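Local coordinates for protein lyase/mutase (PDB 4LSB) that belongs to a TIM-barrel family of lyases and mutases and carries a bound magnesium ion, at residues E109-A114 with V149-A154; E143-A148 with R186-D191. All coordinates share one frame; numbering follows the deposited sequence.

Contact 1 of 2, residues E109-A114 with V149-A154; sequences ETIRLA and VDAARA
Ile111 and Ala151 carry the contact between two neighbouring helices, 104-116 and 138-153. Within these segments the axes approach to 8.6 Å and run in roughly the same direction, 31° apart, with the CA atoms of Arg112 and Ala151 as the nearest pair at 6.4 Å. The Ala151 methyl sits against two atoms of the isoleucine: Ala151 CB lies 3.8 Å from Ile111 CG2 and 3.9 Å from Ile111 CB, and both bonds from CA to CB point at the opposite helix. The Ile111 torsion (chi1 -66°) explains the division of labour, because it sets CG2 opposite the backbone N and turns CG1 back beside it. CG2 thus meets the partner helix, reaching past the methyl of Ala151 to within 3.9 Å of Ala152 N, while the residue also packs on Leu161 of strand 160-164 and on Leu96. A small alanine at the facing position is consistent with the close helix spacing.

Arg112 covers the outer margin. Its NH1 lies 4.3 Å from Ala151 CB, approached obliquely by the guanidinium. The group is held from its own helix by two bent bonds: NE and NH2 both grip Glu109 OE1, side-on, at 2.9 Å for NE and 2.8 Å for NH2. The oxygen stays near the guanidinium plane, but NE meets it on its syn side, 32° out of the carboxylate plane, whereas NH2 uses the anti lone pair. Glu109 N lies over one guanidinium face, offset toward the rim. This salt bridge within one turn probably restrains the exposed chain beside the apolar pair.

The two helices follow strands 92-95 and 121-125, which are neighbours in the parallel sheet. Their side-by-side, inclined packing over that sheet is that of successive beta-alpha units in a TIM barrel.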
loop_
_atom_site.group_PDB
_atom_site.type_symbol
_atom_site.label_atom_id
_atom_site.label_comp_id
_atom_site.label_asym_id
_atom_site.label_seq_id
_atom_site.Cartn_x
_atom_site.Cartn_y
_atom_site.Cartn_z
ATOM N N GLU B 109 -17.728 -0.584 23.651
ATOM C CA GLU B 109 -17.215 0.725 23.246
ATOM C C GLU B 109 -16.549 0.650 21.871
ATOM O O GLU B 109 -16.752 1.504 21.023
ATOM C CB GLU B 109 -16.228 1.250 24.276
ATOM C CG GLU B 109 -15.623 2.602 23.937
ATOM C CD GLU B 109 -16.608 3.776 23.978
ATOM O OE1 GLU B 109 -17.810 3.587 24.305
ATOM O OE2 GLU B 109 -16.168 4.916 23.671
ATOM N N THR B 110 -15.780 -0.407 21.643
ATOM C CA THR B 110 -15.158 -0.588 20.332
ATOM C C THR B 110 -16.200 -0.621 19.191
ATOM O O THR B 110 -16.025 0.012 18.119
ATOM C CB THR B 110 -14.268 -1.844 20.337
ATOM O OG1 THR B 110 -13.148 -1.617 21.191
ATOM C CG2 THR B 110 -13.742 -2.126 18.954
ATOM N N ILE B 111 -17.297 -1.343 19.400
ATOM C CA ILE B 111 -18.370 -1.353 18.408
ATOM C C ILE B 111 -18.921 0.064 18.165
ATOM O O ILE B 111 -19.102 0.494 17.024
ATOM C CB ILE B 111 -19.551 -2.278 18.821
ATOM C CG1 ILE B 111 -19.129 -3.746 18.843
ATOM C CG2 ILE B 111 -20.760 -2.060 17.895
ATOM C CD1 ILE B 111 -18.626 -4.275 17.489
ATOM N N ARG B 112 -19.185 0.814 19.221
ATOM C CA ARG B 112 -19.712 2.195 19.047
ATOM C C ARG B 112 -18.757 3.071 18.290
ATOM O O ARG B 112 -19.161 3.835 17.434
ATOM C CB ARG B 112 -19.975 2.872 20.387
ATOM C CG ARG B 112 -21.081 2.284 21.210
ATOM C CD ARG B 112 -21.441 3.266 22.334
ATOM N NE ARG B 112 -20.542 3.050 23.480
ATOM C CZ ARG B 112 -20.679 2.051 24.360
ATOM N NH1 ARG B 112 -21.706 1.207 24.246
ATOM N NH2 ARG B 112 -19.791 1.908 25.359
ATOM N N LEU B 113 -17.481 2.985 18.656
ATOM C CA LEU B 113 -16.444 3.759 17.976
ATOM C C LEU B 113 -16.277 3.372 16.500
ATOM O O LEU B 113 -16.005 4.211 15.649
ATOM C CB LEU B 113 -15.106 3.614 18.706
ATOM C CG LEU B 113 -15.070 4.307 20.085
ATOM C CD1 LEU B 113 -13.844 3.858 20.861
ATOM C CD2 LEU B 113 -15.167 5.820 19.966
ATOM N N ALA B 114 -16.419 2.092 16.206
ATOM C CA ALA B 114 -16.235 1.625 14.836
ATOM C C ALA B 114 -17.383 2.154 14.010
ATOM O O ALA B 114 -17.190 2.603 12.903
ATOM C CB ALA B 114 -16.186 0.118 14.762
ATOM N N VAL B 149 -23.379 -7.095 20.711
ATOM C CA VAL B 149 -24.701 -7.092 20.118
ATOM C C VAL B 149 -25.544 -5.952 20.660
ATOM O O VAL B 149 -26.262 -5.269 19.918
ATOM C CB VAL B 149 -25.379 -8.466 20.386
ATOM C CG1 VAL B 149 -26.912 -8.385 20.223
ATOM C CG2 VAL B 149 -24.770 -9.521 19.475
ATOM N N ASP B 150 -25.500 -5.740 21.972
ATOM C CA ASP B 150 -26.276 -4.654 22.563
ATOM C C ASP B 150 -25.848 -3.295 22.031
ATOM O O ASP B 150 -26.698 -2.440 21.756
ATOM C CB ASP B 150 -26.177 -4.631 24.085
ATOM C CG ASP B 150 -26.884 -5.791 24.734
ATOM O OD1 ASP B 150 -27.810 -6.382 24.121
ATOM O OD2 ASP B 150 -26.490 -6.116 25.871
ATOM N N ALA B 151 -24.545 -3.075 21.889
ATOM C CA ALA B 151 -24.071 -1.863 21.264
ATOM C C ALA B 151 -24.564 -1.762 19.824
ATOM O O ALA B 151 -24.963 -0.703 19.378
ATOM C CB ALA B 151 -22.558 -1.821 21.276
ATOM N N ALA B 152 -24.426 -2.847 19.077
ATOM C CA ALA B 152 -24.878 -2.892 17.671
ATOM C C ALA B 152 -26.347 -2.552 17.581
ATOM O O ALA B 152 -26.724 -1.684 16.792
ATOM C CB ALA B 152 -24.599 -4.260 17.054
ATOM N N ARG B 153 -27.180 -3.134 18.446
ATOM C CA ARG B 153 -28.647 -2.880 18.362
ATOM C C ARG B 153 -29.075 -1.477 18.828
ATOM O O ARG B 153 -30.164 -1.013 18.489
ATOM C CB ARG B 153 -29.453 -3.966 19.128
ATOM C CG ARG B 153 -29.198 -5.417 18.708
ATOM C CD ARG B 153 -29.342 -5.702 17.185
ATOM N NE ARG B 153 -28.566 -6.905 16.827
ATOM C CZ ARG B 153 -27.626 -7.020 15.880
ATOM N NH1 ARG B 153 -27.306 -6.043 15.021
ATOM N NH2 ARG B 153 -27.014 -8.180 15.781
ATOM N N ALA B 154 -28.205 -0.785 19.558
ATOM C CA ALA B 154 -28.473 0.586 19.956
ATOM C C ALA B 154 -28.186 1.594 18.868
ATOM O O ALA B 154 -28.468 2.753 19.042
ATOM C CB ALA B 154 -27.699 0.945 21.231
#

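Contact 2 of 2, residues E143-A148 with R186-D191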
loop_
_atom_site.group_PDB
_atom_site.type_symbol
_atom_site.label_atom_id
_atom_site.label_comp_id
_atom_site.label_asym_id
_atom_site.label_seq_id
_atom_site.Cartn_x
_atom_site.Cartn_y
_atom_site.Cartn_z
ATOM N N GLU B 143 -20.484 -13.565 26.884
ATOM C CA GLU B 143 -20.804 -12.260 27.504
ATOM C C GLU B 143 -20.250 -11.102 26.686
ATOM O O GLU B 143 -20.906 -10.033 26.510
ATOM C CB GLU B 143 -20.207 -12.157 28.903
ATOM C CG GLU B 143 -21.207 -12.094 30.020
ATOM C CD GLU B 143 -20.536 -11.702 31.344
ATOM O OE1 GLU B 143 -21.127 -10.869 32.078
ATOM O OE2 GLU B 143 -19.413 -12.204 31.626
ATOM N N ARG B 144 -19.027 -11.318 26.202
ATOM C CA ARG B 144 -18.387 -10.368 25.280
ATOM C C ARG B 144 -19.237 -10.110 24.028
ATOM O O ARG B 144 -19.494 -8.961 23.669
ATOM C CB ARG B 144 -16.986 -10.837 24.879
ATOM C CG ARG B 144 -15.924 -10.644 25.963
ATOM C CD ARG B 144 -14.740 -11.552 25.696
ATOM N NE ARG B 144 -14.241 -11.404 24.325
ATOM C CZ ARG B 144 -13.429 -10.435 23.921
ATOM N NH1 ARG B 144 -12.981 -9.492 24.779
ATOM N NH2 ARG B 144 -13.025 -10.415 22.677
ATOM N N ILE B 145 -19.632 -11.164 23.328
ATOM C CA ILE B 145 -20.463 -10.988 22.112
ATOM C C ILE B 145 -21.822 -10.357 22.463
ATOM O O ILE B 145 -22.339 -9.513 21.745
ATOM C CB ILE B 145 -20.668 -12.326 21.367
ATOM C CG1 ILE B 145 -19.345 -12.801 20.784
ATOM C CG2 ILE B 145 -21.733 -12.202 20.268
ATOM C CD1 ILE B 145 -18.679 -11.860 19.802
ATOM N N ALA B 146 -22.379 -10.723 23.603
ATOM C CA ALA B 146 -23.640 -10.135 24.036
ATOM C C ALA B 146 -23.558 -8.587 24.196
ATOM O O ALA B 146 -24.482 -7.840 23.851
ATOM C CB ALA B 146 -24.077 -10.769 25.334
ATOM N N ALA B 147 -22.435 -8.120 24.686
ATOM C CA ALA B 147 -22.187 -6.696 24.858
ATOM C C ALA B 147 -22.005 -6.038 23.500
ATOM O O ALA B 147 -22.435 -4.898 23.294
ATOM C CB ALA B 147 -20.941 -6.475 25.741
ATOM N N ALA B 148 -21.358 -6.749 22.576
ATOM C CA ALA B 148 -21.165 -6.213 21.222
ATOM C C ALA B 148 -22.524 -6.098 20.522
ATOM O O ALA B 148 -22.782 -5.122 19.856
ATOM C CB ALA B 148 -20.212 -7.064 20.387
ATOM N N ARG B 186 -24.267 -16.938 17.945
ATOM C CA ARG B 186 -25.492 -16.710 17.185
ATOM C C ARG B 186 -26.642 -16.502 18.186
ATOM O O ARG B 186 -27.448 -15.583 18.049
ATOM C CB ARG B 186 -25.790 -17.908 16.276
ATOM C CG ARG B 186 -27.020 -17.754 15.415
ATOM C CD ARG B 186 -27.596 -19.098 15.069
ATOM N NE ARG B 186 -28.266 -19.738 16.211
ATOM C CZ ARG B 186 -28.395 -21.053 16.359
ATOM N NH1 ARG B 186 -27.889 -21.876 15.466
ATOM N NH2 ARG B 186 -29.047 -21.556 17.407
ATOM N N ASP B 187 -26.707 -17.356 19.212
ATOM C CA ASP B 187 -27.809 -17.236 20.159
ATOM C C ASP B 187 -27.709 -15.966 20.990
ATOM O O ASP B 187 -28.720 -15.414 21.390
ATOM C CB ASP B 187 -27.893 -18.456 21.063
ATOM C CG ASP B 187 -28.357 -19.670 20.327
ATOM O OD1 ASP B 187 -28.822 -19.542 19.172
ATOM O OD2 ASP B 187 -28.211 -20.774 20.905
ATOM N N ALA B 188 -26.493 -15.484 21.196
ATOM C CA ALA B 188 -26.319 -14.190 21.813
ATOM C C ALA B 188 -26.683 -12.974 20.934
ATOM O O ALA B 188 -26.737 -11.875 21.461
ATOM C CB ALA B 188 -24.921 -14.065 22.364
ATOM N N GLY B 189 -26.886 -13.170 19.623
ATOM C CA GLY B 189 -27.378 -12.126 18.694
ATOM C C GLY B 189 -26.424 -11.797 17.533
ATOM O O GLY B 189 -26.641 -10.868 16.758
ATOM N N ALA B 190 -25.295 -12.497 17.452
ATOM C CA ALA B 190 -24.364 -12.270 16.308
ATOM C C ALA B 190 -25.061 -12.483 14.953
ATOM O O ALA B 190 -25.883 -13.376 14.789
ATOM C CB ALA B 190 -23.123 -13.136 16.451
ATOM N N ASP B 191 -24.764 -11.644 13.966
ATOM C CA ASP B 191 -25.466 -11.739 12.682
ATOM C C ASP B 191 -24.782 -12.665 11.714
ATOM O O ASP B 191 -25.419 -13.260 10.862
ATOM C CB ASP B 191 -25.526 -10.349 12.064
ATOM C CG ASP B 191 -26.206 -9.358 12.974
ATOM O OD1 ASP B 191 -27.439 -9.471 13.131
ATOM O OD2 ASP B 191 -25.527 -8.476 13.536
#
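Ala146 and Ala188 bring the backbones within 5.3 Å, CA to CA, where helix 138-153 passes the turn that follows helix 175-187. That turn is a Schellman motif: Gly189, the first residue to leave helical angles, has a positive phi (120°) and the turn makes two bonds back into the last helical turn, one of them Gly189 N to Arg186 O at 2.9 Å. The reversal sets two methyls against one side chain. Ile145 CG2 meets Ala188 CB at 4.2 Å and Ala190 CB also at 4.2 Å, the two arriving from directions about a right angle apart. With chi1 at -67°, CG1 of Ile145 stays next to the backbone N and CG2 is swung away from it, across the gap.

Ala188 CB also comes to 4.4 Å from Ala146 N, so the helix backbone itself forms part of the surface. In the TIM barrel this joins one outer helix to the loop that leads from the next helix into strand 192-194. Ile145 and Ala190 both touch Ala163 of strand 160-164, carrying the apolar layer down to the barrel wall, and Ile145 touches Ile124 as well.

On the far side of the turn Arg186 NH2 binds Asp187 OD1 at 2.7 Å through the syn lone pair, with the oxygen tilted from the guanidinium plane; NE adds a weak bond to the same oxygen. Arg186 NH1 in turn donates to Val211 O.

Helix 138-153 serves both contacts, its later turns in contact 1 and its earlier ones in contact 2, with centres 11 Å apart. They also touch directly. Arg153 NH2 forms a salt bridge with Asp191 OD2 at 2.7 Å and a probable hydrogen bond with Gly189 O at 2.9 Å, while Val149 CG2 packs 3.4 Å from Gly189 C. Together the two contacts place helix 138-153 between helix 104-116 and the turn after helix 175-187. The magnesium site includes Ser58 and Glu97. None of the four segments supplies either residue, but Thr110 OG1 bonds to Gly99 O and Arg144 NH2 to Asn98 O, so segments 109-114 and 143-148 both reach the chain just after Glu97.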